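PDB 6K8C: folylpolyglutamate synthase (FolC), which probably uses ATP to add glutamate to dihydropteroate, forming dihydrofolate, and to lengthen the gamma-linked polyglutamate tail of reduced folates. Local coordinates for residues 69-81 / 129-143. Sequence-based numbering, arbitrary orientation.
Sequences LADQNFKVLHFTS and AVMLAKDCDYLVLEA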
loop_
_atom_site.group_PDB
_atom_site.type_symbol
_atom_site.label_atom_id
_atom_site.label_comp_id
_atom_site.label_asym_id
_atom_site.label_seq_id
_atom_site.Cartn_x
_atom_site.Cartn_y
_atom_site.Cartn_z
ATOM N N LEU A 69 -16.289 1.004 6.630
ATOM C CA LEU A 69 -16.582 1.944 7.706
ATOM C C LEU A 69 -17.278 3.190 7.172
ATOM O O LEU A 69 -18.255 3.669 7.763
ATOM C CB LEU A 69 -15.291 2.315 8.442
ATOM C CG LEU A 69 -14.637 1.157 9.198
ATOM C CD1 LEU A 69 -13.215 1.502 9.630
ATOM C CD2 LEU A 69 -15.482 0.774 10.398
ATOM N N ALA A 70 -16.795 3.722 6.045
ATOM C CA ALA A 70 -17.429 4.889 5.439
ATOM C C ALA A 70 -18.875 4.605 5.055
ATOM O O ALA A 70 -19.718 5.507 5.119
ATOM C CB ALA A 70 -16.633 5.343 4.213
ATOM N N ASP A 71 -19.178 3.363 4.666
ATOM C CA ASP A 71 -20.546 2.977 4.333
ATOM C C ASP A 71 -21.469 2.982 5.546
ATOM O O ASP A 71 -22.693 2.960 5.375
ATOM C CB ASP A 71 -20.562 1.591 3.691
ATOM C CG ASP A 71 -20.643 1.650 2.181
ATOM O OD1 ASP A 71 -20.741 2.770 1.638
ATOM O OD2 ASP A 71 -20.604 0.579 1.537
ATOM N N GLN A 72 -20.918 2.987 6.759
ATOM C CA GLN A 72 -21.703 3.162 7.971
ATOM C C GLN A 72 -21.749 4.611 8.426
ATOM O O GLN A 72 -22.065 4.874 9.592
ATOM C CB GLN A 72 -21.154 2.275 9.089
ATOM C CG GLN A 72 -21.194 0.804 8.751
ATOM C CD GLN A 72 -22.606 0.324 8.463
ATOM O OE1 GLN A 72 -23.559 0.740 9.120
ATOM N NE2 GLN A 72 -22.747 -0.547 7.472
ATOM N N ASN A 73 -21.431 5.548 7.531
ATOM C CA ASN A 73 -21.451 6.982 7.821
ATOM C C ASN A 73 -20.425 7.354 8.890
ATOM O O ASN A 73 -20.658 8.233 9.720
ATOM C CB ASN A 73 -22.853 7.453 8.220
ATOM C CG ASN A 73 -23.057 8.936 7.987
ATOM O OD1 ASN A 73 -22.405 9.539 7.131
ATOM N ND2 ASN A 73 -23.959 9.537 8.753
ATOM N N PHE A 74 -19.277 6.684 8.872
ATOM C CA PHE A 74 -18.164 7.053 9.733
ATOM C C PHE A 74 -17.142 7.856 8.940
ATOM O O PHE A 74 -16.941 7.633 7.742
ATOM C CB PHE A 74 -17.487 5.824 10.343
ATOM C CG PHE A 74 -18.278 5.175 11.442
ATOM C CD1 PHE A 74 -18.613 5.882 12.585
ATOM C CD2 PHE A 74 -18.677 3.854 11.335
ATOM C CE1 PHE A 74 -19.339 5.284 13.600
ATOM C CE2 PHE A 74 -19.401 3.249 12.343
ATOM C CZ PHE A 74 -19.736 3.962 13.475
ATOM N N LYS A 75 -16.503 8.799 9.623
ATOM C CA LYS A 75 -15.410 9.568 9.043
ATOM C C LYS A 75 -14.114 8.794 9.251
ATOM O O LYS A 75 -13.771 8.445 10.385
ATOM C CB LYS A 75 -15.330 10.957 9.676
ATOM C CG LYS A 75 -16.476 11.873 9.278
ATOM C CD LYS A 75 -16.190 13.318 9.671
ATOM C CE LYS A 75 -17.332 13.917 10.480
ATOM N NZ LYS A 75 -16.834 14.732 11.627
ATOM N N VAL A 76 -13.406 8.511 8.160
ATOM C CA VAL A 76 -12.227 7.654 8.192
ATOM C C VAL A 76 -11.119 8.283 7.358
ATOM O O VAL A 76 -11.363 8.769 6.249
ATOM C CB VAL A 76 -12.540 6.235 7.662
ATOM C CG1 VAL A 76 -11.338 5.311 7.860
ATOM C CG2 VAL A 76 -13.778 5.662 8.335
ATOM N N LEU A 77 -9.895 8.240 7.873
ATOM C CA LEU A 77 -8.710 8.557 7.092
ATOM C C LEU A 77 -7.868 7.302 6.931
ATOM O O LEU A 77 -7.552 6.632 7.919
ATOM C CB LEU A 77 -7.873 9.657 7.747
ATOM C CG LEU A 77 -6.756 10.152 6.821
ATOM C CD1 LEU A 77 -6.595 11.650 6.977
ATOM C CD2 LEU A 77 -5.428 9.444 7.073
ATOM N N HIS A 78 -7.491 7.004 5.690
ATOM C CA HIS A 78 -6.629 5.876 5.373
ATOM C C HIS A 78 -5.267 6.413 4.955
ATOM O O HIS A 78 -5.150 7.091 3.928
ATOM C CB HIS A 78 -7.232 5.012 4.267
ATOM C CG HIS A 78 -6.454 3.767 3.984
ATOM N ND1 HIS A 78 -6.546 3.085 2.789
ATOM C CD2 HIS A 78 -5.577 3.074 4.747
ATOM C CE1 HIS A 78 -5.765 2.020 2.832
ATOM N NE2 HIS A 78 -5.166 1.989 4.008
ATOM N N PHE A 79 -4.251 6.104 5.749
ATOM C CA PHE A 79 -2.889 6.583 5.545
ATOM C C PHE A 79 -2.060 5.448 4.956
ATOM O O PHE A 79 -1.911 4.405 5.590
ATOM C CB PHE A 79 -2.307 7.043 6.881
ATOM C CG PHE A 79 -0.855 7.427 6.831
ATOM C CD1 PHE A 79 -0.426 8.474 6.036
ATOM C CD2 PHE A 79 0.073 6.757 7.616
ATOM C CE1 PHE A 79 0.906 8.837 6.011
ATOM C CE2 PHE A 79 1.408 7.115 7.596
ATOM C CZ PHE A 79 1.823 8.156 6.796
ATOM N N THR A 80 -1.522 5.649 3.751
ATOM C CA THR A 80 -0.768 4.610 3.055
ATOM C C THR A 80 0.585 5.151 2.612
ATOM O O THR A 80 0.851 6.351 2.678
ATOM C CB THR A 80 -1.528 4.081 1.834
ATOM O OG1 THR A 80 -1.731 5.152 0.902
ATOM C CG2 THR A 80 -2.870 3.515 2.252
ATOM N N SER A 81 1.449 4.249 2.151
ATOM C CA SER A 81 2.744 4.656 1.620
ATOM C C SER A 81 3.259 3.550 0.713
ATOM O O SER A 81 2.893 2.386 0.902
ATOM C CB SER A 81 3.744 4.939 2.751
ATOM O OG SER A 81 4.130 3.742 3.397
ATOM N N ALA A 129 -0.986 12.950 8.668
ATOM C CA ALA A 129 -2.151 12.072 8.731
ATOM C C ALA A 129 -2.947 12.304 10.010
ATOM O O ALA A 129 -4.180 12.387 9.977
ATOM C CB ALA A 129 -1.715 10.607 8.623
ATOM N N VAL A 130 -2.259 12.411 11.150
ATOM C CA VAL A 130 -2.954 12.637 12.415
ATOM C C VAL A 130 -3.657 13.987 12.403
ATOM O O VAL A 130 -4.786 14.116 12.894
ATOM C CB VAL A 130 -1.976 12.524 13.597
ATOM C CG1 VAL A 130 -2.712 12.761 14.926
ATOM C CG2 VAL A 130 -1.285 11.175 13.587
ATOM N N MET A 131 -3.006 15.015 11.847
ATOM C CA MET A 131 -3.641 16.328 11.751
ATOM C C MET A 131 -4.895 16.261 10.890
ATOM O O MET A 131 -5.948 16.808 11.249
ATOM C CB MET A 131 -2.656 17.352 11.178
ATOM C CG MET A 131 -1.666 17.909 12.186
ATOM S SD MET A 131 -2.441 18.954 13.444
ATOM C CE MET A 131 -3.059 20.294 12.431
ATOM N N LEU A 132 -4.802 15.581 9.746
ATOM C CA LEU A 132 -5.939 15.474 8.843
ATOM C C LEU A 132 -7.078 14.656 9.433
ATOM O O LEU A 132 -8.228 14.849 9.026
ATOM C CB LEU A 132 -5.495 14.856 7.521
ATOM C CG LEU A 132 -4.573 15.718 6.667
ATOM C CD1 LEU A 132 -4.027 14.908 5.503
ATOM C CD2 LEU A 132 -5.310 16.947 6.173
ATOM N N ALA A 133 -6.788 13.756 10.375
ATOM C CA ALA A 133 -7.790 12.866 10.953
ATOM C C ALA A 133 -8.327 13.369 12.289
ATOM O O ALA A 133 -8.978 12.603 13.008
ATOM C CB ALA A 133 -7.209 11.460 11.123
ATOM N N LYS A 134 -8.077 14.639 12.622
ATOM C CA LYS A 134 -8.462 15.196 13.918
ATOM C C LYS A 134 -9.919 14.909 14.268
ATOM O O LYS A 134 -10.234 14.582 15.420
ATOM C CB LYS A 134 -8.209 16.708 13.913
ATOM C CG LYS A 134 -8.619 17.433 15.190
ATOM C CD LYS A 134 -8.689 18.937 14.943
ATOM C CE LYS A 134 -8.250 19.729 16.161
ATOM N NZ LYS A 134 -8.963 19.293 17.392
ATOM N N ASP A 135 -10.821 15.034 13.296
ATOM C CA ASP A 135 -12.249 14.851 13.529
ATOM C C ASP A 135 -12.787 13.568 12.907
ATOM O O ASP A 135 -13.990 13.472 12.636
ATOM C CB ASP A 135 -13.034 16.053 13.005
ATOM C CG ASP A 135 -12.629 17.347 13.680
ATOM O OD1 ASP A 135 -12.590 17.375 14.928
ATOM O OD2 ASP A 135 -12.341 18.325 12.962
ATOM N N CYS A 136 -11.929 12.579 12.681
ATOM C CA CYS A 136 -12.361 11.312 12.113
ATOM C C CYS A 136 -12.822 10.360 13.207
ATOM O O CYS A 136 -12.405 10.454 14.365
ATOM C CB CYS A 136 -11.232 10.663 11.309
ATOM S SG CYS A 136 -10.980 11.408 9.706
ATOM N N ASP A 137 -13.695 9.429 12.822
ATOM C CA ASP A 137 -14.070 8.360 13.734
ATOM C C ASP A 137 -13.027 7.252 13.764
ATOM O O ASP A 137 -12.819 6.626 14.810
ATOM C CB ASP A 137 -15.433 7.789 13.335
ATOM C CG ASP A 137 -16.524 8.837 13.349
ATOM O OD1 ASP A 137 -16.818 9.358 14.440
ATOM O OD2 ASP A 137 -17.073 9.149 12.274
ATOM N N TYR A 138 -12.371 6.997 12.635
ATOM C CA TYR A 138 -11.402 5.919 12.525
ATOM C C TYR A 138 -10.206 6.404 11.724
ATOM O O TYR A 138 -10.353 7.176 10.772
ATOM C CB TYR A 138 -12.006 4.673 11.853
ATOM C CG TYR A 138 -13.073 4.006 12.691
ATOM C CD1 TYR A 138 -12.745 3.027 13.621
ATOM C CD2 TYR A 138 -14.411 4.364 12.559
ATOM C CE1 TYR A 138 -13.723 2.420 14.396
ATOM C CE2 TYR A 138 -15.389 3.771 13.328
ATOM C CZ TYR A 138 -15.042 2.800 14.246
ATOM O OH TYR A 138 -16.022 2.201 15.013
ATOM N N LEU A 139 -9.026 5.946 12.124
ATOM C CA LEU A 139 -7.784 6.209 11.409
ATOM C C LEU A 139 -7.167 4.861 11.067
ATOM O O LEU A 139 -6.754 4.117 11.965
ATOM C CB LEU A 139 -6.838 7.061 12.251
ATOM C CG LEU A 139 -5.426 7.256 11.694
ATOM C CD1 LEU A 139 -5.480 7.906 10.321
ATOM C CD2 LEU A 139 -4.579 8.077 12.657
ATOM N N VAL A 140 -7.153 4.524 9.781
ATOM C CA VAL A 140 -6.558 3.283 9.293
ATOM C C VAL A 140 -5.129 3.620 8.886
ATOM O O VAL A 140 -4.902 4.310 7.889
ATOM C CB VAL A 140 -7.358 2.674 8.132
ATOM C CG1 VAL A 140 -6.760 1.320 7.726
ATOM C CG2 VAL A 140 -8.821 2.478 8.536
ATOM N N LEU A 141 -4.173 3.128 9.667
ATOM C CA LEU A 141 -2.791 3.596 9.662
ATOM C C LEU A 141 -1.892 2.466 9.178
ATOM O O LEU A 141 -1.670 1.489 9.901
ATOM C CB LEU A 141 -2.395 4.047 11.068
ATOM C CG LEU A 141 -1.253 5.030 11.306
ATOM C CD1 LEU A 141 -1.607 6.411 10.793
ATOM C CD2 LEU A 141 -0.946 5.071 12.792
ATOM N N GLU A 142 -1.372 2.602 7.966
ATOM C CA GLU A 142 -0.476 1.600 7.405
ATOM C C GLU A 142 0.940 1.825 7.915
ATOM O O GLU A 142 1.457 2.947 7.863
ATOM C CB GLU A 142 -0.502 1.674 5.882
ATOM C CG GLU A 142 0.275 0.589 5.172
ATOM C CD GLU A 142 0.244 0.776 3.671
ATOM O OE1 GLU A 142 1.289 1.139 3.095
ATOM O OE2 GLU A 142 -0.833 0.580 3.071
ATOM N N ALA A 143 1.566 0.763 8.409
ATOM C CA ALA A 143 2.940 0.870 8.875
ATOM C C ALA A 143 3.885 1.094 7.700
ATOM O O ALA A 143 3.646 0.632 6.580
ATOM C CB ALA A 143 3.346 -0.387 9.646
HETATM O O HOH W 1 -3.156 -0.026 4.263
HETATM O O HOH W 2 1.768 4.426 5.463
#
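L77 lies between the C-terminal end of helix 121-132 and its neighbour L139, where two adjacent parallel strands, 76-79 and 138-142, sit in the sheet of the Mur ligase middle domain, of P-loop NTPase type. CG anti to the backbone N (chi1 -171°) and a chi2 of 142° together bring CD1 tightly against L132 CB, 3.4 Å away, and CD2 against L139 CD1. Beside it, A129 CB rests over one face of the F79 ring, and L141 CD1 approaches F79 CD2. On the opposite face of the sheet, V76 CG1 meets V140 CG2. Y138 receives L69 over one face and directs its edge at the face of F74 in a T-shaped pair, planes 78° apart, with CE2 3.7 Å from F74 CG. Five backbone bonds join the strands in parallel register, from Y138 N to K75 O through to E142 N to F79 O. At the strand starts, K75 O also accepts D137 N, and K75 N in turn donates a nearly straight bond to the anti lone pair of D137 OD2 (2.7 Å). At the other end, water 1 links H78 NE2 to E142 OE2, while R63 holds H78 ND1. S81 N meets E142 OE1 from above the carboxylate plane, at 3.3 Å.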